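Local atomic coordinates of putative phosphoribosyltransferase (Neisseria gonorrhoeae, PDB entry 5VOG), a protein that binds the alarmone ppGpp and is probably a phosphoribosyltransferase, a kind of glycosyltransferase, that also binds magnesium. Residues Val36-Met41 with Asn100-Asp105. Residues are numbered along the deposited sequence; the frame is centred on the assembly and turned at random.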
ATOM      1  N   VAL A  36     -10.026 -11.158  18.983  1.00 39.21           N
ATOM      2  CA  VAL A  36     -10.705 -11.362  17.710  1.00 37.80           C
ATOM      3  C   VAL A  36      -9.641 -11.628  16.656  1.00 35.06           C
ATOM      4  O   VAL A  36      -8.724 -10.818  16.471  1.00 34.63           O
ATOM      5  CB  VAL A  36     -11.567 -10.153  17.318  1.00 38.21           C
ATOM      6  CG1 VAL A  36     -12.146 -10.354  15.916  1.00 39.22           C
ATOM      7  CG2 VAL A  36     -12.678  -9.928  18.338  1.00 39.26           C
ATOM      8  N   LYS A  37      -9.749 -12.765  15.975  1.00 34.53           N
ATOM      9  CA  LYS A  37      -8.834 -13.110  14.892  1.00 33.47           C
ATOM     10  C   LYS A  37      -9.392 -12.548  13.592  1.00 31.33           C
ATOM     11  O   LYS A  37     -10.434 -13.003  13.108  1.00 33.03           O
ATOM     12  CB  LYS A  37      -8.643 -14.622  14.796  1.00 36.09           C
ATOM     13  CG  LYS A  37      -7.785 -15.058  13.603  1.00 40.22           C
ATOM     14  CD  LYS A  37      -6.317 -14.698  13.802  1.00 42.30           C
ATOM     15  CE  LYS A  37      -5.448 -15.187  12.648  1.00 43.74           C
ATOM     16  NZ  LYS A  37      -5.697 -14.413  11.400  1.00 42.54           N
ATOM     17  N   TYR A  38      -8.707 -11.563  13.025  1.00 29.11           N
ATOM     18  CA  TYR A  38      -9.158 -10.989  11.770  1.00 27.11           C
ATOM     19  C   TYR A  38      -8.711 -11.862  10.607  1.00 27.08           C
ATOM     20  O   TYR A  38      -7.663 -12.515  10.653  1.00 28.57           O
ATOM     21  CB  TYR A  38      -8.656  -9.548  11.624  1.00 27.15           C
ATOM     22  CG  TYR A  38      -9.406  -8.652  12.577  1.00 27.13           C
ATOM     23  CD1 TYR A  38     -10.647  -8.134  12.236  1.00 27.59           C
ATOM     24  CD2 TYR A  38      -8.906  -8.387  13.847  1.00 27.70           C
ATOM     25  CE1 TYR A  38     -11.363  -7.346  13.127  1.00 26.32           C
ATOM     26  CE2 TYR A  38      -9.605  -7.603  14.737  1.00 27.52           C
ATOM     27  CZ  TYR A  38     -10.831  -7.086  14.377  1.00 27.40           C
ATOM     28  OH  TYR A  38     -11.525  -6.309  15.284  1.00 30.25           O
ATOM     29  N   ASP A  39      -9.550 -11.897   9.574  1.00 26.39           N
ATOM     30  CA  ASP A  39      -9.332 -12.738   8.408  1.00 26.76           C
ATOM     31  C   ASP A  39      -8.736 -11.979   7.238  1.00 25.65           C
ATOM     32  O   ASP A  39      -8.122 -12.601   6.362  1.00 26.12           O
ATOM     33  CB  ASP A  39     -10.657 -13.386   7.990  1.00 28.71           C
ATOM     34  CG  ASP A  39     -11.251 -14.233   9.095  1.00 31.15           C
ATOM     35  OD1 ASP A  39     -10.609 -15.239   9.471  1.00 32.72           O
ATOM     36  OD2 ASP A  39     -12.341 -13.885   9.610  1.00 31.82           O
ATOM     37  N   ALA A  40      -8.881 -10.658   7.219  1.00 24.34           N
ATOM     38  CA  ALA A  40      -8.341  -9.827   6.155  1.00 23.49           C
ATOM     39  C   ALA A  40      -8.310  -8.389   6.645  1.00 21.97           C
ATOM     40  O   ALA A  40      -9.031  -8.021   7.579  1.00 24.24           O
ATOM     41  CB  ALA A  40      -9.181  -9.935   4.879  1.00 25.07           C
ATOM     42  N   MET A  41      -7.450  -7.590   6.015  1.00 21.33           N
ATOM     43  CA  MET A  41      -7.413  -6.145   6.191  1.00 20.30           C
ATOM     44  C   MET A  41      -8.099  -5.478   5.007  1.00 20.30           C
ATOM     45  O   MET A  41      -8.096  -6.007   3.892  1.00 22.27           O
ATOM     46  CB  MET A  41      -5.972  -5.629   6.293  1.00 21.10           C
ATOM     47  CG  MET A  41      -5.312  -5.917   7.627  1.00 22.69           C
ATOM     48  SD  MET A  41      -3.591  -5.360   7.660  1.00 23.46           S
ATOM     49  CE  MET A  41      -2.734  -6.838   7.109  1.00 23.13           C
ATOM     50  N   ASN A 100     -14.165 -11.697   9.568  1.00 29.41           N
ATOM     51  CA  ASN A 100     -13.744 -10.542  10.351  1.00 28.14           C
ATOM     52  C   ASN A 100     -12.764  -9.722   9.523  1.00 26.77           C
ATOM     53  O   ASN A 100     -11.748 -10.254   9.063  1.00 27.41           O
ATOM     54  CB  ASN A 100     -13.080 -10.981  11.656  1.00 29.73           C
ATOM     55  CG  ASN A 100     -14.005 -11.780  12.538  1.00 31.74           C
ATOM     56  OD1 ASN A 100     -15.204 -11.530  12.574  1.00 32.77           O
ATOM     57  ND2 ASN A 100     -13.452 -12.750  13.255  1.00 33.36           N
ATOM     58  N   VAL A 101     -13.047  -8.433   9.343  1.00 25.86           N
ATOM     59  CA  VAL A 101     -12.185  -7.575   8.532  1.00 23.79           C
ATOM     60  C   VAL A 101     -11.711  -6.390   9.363  1.00 23.34           C
ATOM     61  O   VAL A 101     -12.470  -5.819  10.157  1.00 24.15           O
ATOM     62  CB  VAL A 101     -12.884  -7.109   7.235  1.00 24.69           C
ATOM     63  CG1 VAL A 101     -13.159  -8.311   6.319  1.00 26.53           C
ATOM     64  CG2 VAL A 101     -14.155  -6.336   7.532  1.00 25.95           C
ATOM     65  N   LEU A 102     -10.441  -6.027   9.176  1.00 23.17           N
ATOM     66  CA  LEU A 102      -9.774  -4.961   9.921  1.00 21.78           C
ATOM     67  C   LEU A 102      -9.491  -3.814   8.958  1.00 21.82           C
ATOM     68  O   LEU A 102      -8.648  -3.941   8.063  1.00 22.36           O
ATOM     69  CB  LEU A 102      -8.474  -5.464  10.552  1.00 22.85           C
ATOM     70  CG  LEU A 102      -7.712  -4.441  11.393  1.00 23.25           C
ATOM     71  CD1 LEU A 102      -8.512  -4.108  12.658  1.00 25.73           C
ATOM     72  CD2 LEU A 102      -6.310  -4.938  11.733  1.00 24.28           C
ATOM     73  N   VAL A 103     -10.180  -2.693   9.149  1.00 21.60           N
ATOM     74  CA  VAL A 103      -9.956  -1.495   8.345  1.00 21.05           C
ATOM     75  C   VAL A 103      -8.695  -0.808   8.858  1.00 20.74           C
ATOM     76  O   VAL A 103      -8.531  -0.646  10.069  1.00 24.34           O
ATOM     77  CB  VAL A 103     -11.182  -0.568   8.433  1.00 22.22           C
ATOM     78  CG1 VAL A 103     -10.976   0.715   7.650  1.00 24.47           C
ATOM     79  CG2 VAL A 103     -12.450  -1.311   7.969  1.00 24.45           C
ATOM     80  N   VAL A 104      -7.794  -0.409   7.952  1.00 20.84           N
ATOM     81  CA  VAL A 104      -6.487   0.140   8.329  1.00 20.41           C
ATOM     82  C   VAL A 104      -6.301   1.515   7.692  1.00 20.60           C
ATOM     83  O   VAL A 104      -6.511   1.679   6.486  1.00 20.75           O
ATOM     84  CB  VAL A 104      -5.333  -0.799   7.918  1.00 20.42           C
ATOM     85  CG1 VAL A 104      -3.981  -0.165   8.260  1.00 21.51           C
ATOM     86  CG2 VAL A 104      -5.487  -2.175   8.555  1.00 22.04           C
ATOM     87  N   ASP A 105      -5.883   2.501   8.491  1.00 19.72           N
ATOM     88  CA  ASP A 105      -5.538   3.812   7.949  1.00 20.17           C
ATOM     89  C   ASP A 105      -4.362   4.380   8.733  1.00 20.51           C
ATOM     90  O   ASP A 105      -3.976   3.841   9.772  1.00 20.50           O
ATOM     91  CB  ASP A 105      -6.741   4.762   7.962  1.00 21.12           C
ATOM     92  CG  ASP A 105      -6.775   5.679   6.754  1.00 23.48           C
ATOM     93  OD1 ASP A 105      -5.703   5.944   6.175  1.00 23.07           O
ATOM     94  OD2 ASP A 105      -7.875   6.147   6.386  1.00 25.81           O
TER
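Asn100 is gripped by the residues leading into strand 40-45, Lys37-Asp39, through both its backbone and its side chain. Its ND2 gives a nearly straight bond to Lys37 O (3.0 Å, 173° at the hydrogen); the acceptor lies in the plane of the amide, whereas the donor stands above the plane of the Lys37 carbonyl. The other end of the amide, OD1, is taken up by the backbone N of Thr128, which fixes the rotation of the group. Chi1 (-59°) sets Asp39 CG anti to its carbonyl carbon, on the side of its own backbone N, and from there OD2 accepts from Asn100 N at 2.8 Å on the anti lone pair, while Asp39 N returns a bond of the same length to Asn100 O. Ala40 N adds a weak, bent bond to that oxygen.

Beyond these bonds the two segments continue as adjacent parallel strands, 40-45 and 101-105, in the core sheet of the phosphoribosyltransferase domain, where Leu102 N binds Ala40 O (2.9 Å). Strand 129-133 follows on the far side of 101-105.

The Tyr38 ring lies between two aliphatic groups: Leu102 CB sits over one face, 4.1 Å from the centroid in a CH-pi contact, and Val36 CG1 covers the opposite face toward the rim. Leu102 crosses the Tyr38 side chain at about a right angle, with CD1 reaching CZ. Val101 N lies at the ring edge, in plane. Further along, Met41 SD meets Val104 CG2 at 3.8 Å, and CG packs against the same methyl. The Met41 chain then bends at chi3 (-91°), which places CE away from strand 101-105; helix 49-59 covers this face through Leu55, which touches both Met41 and Leu102.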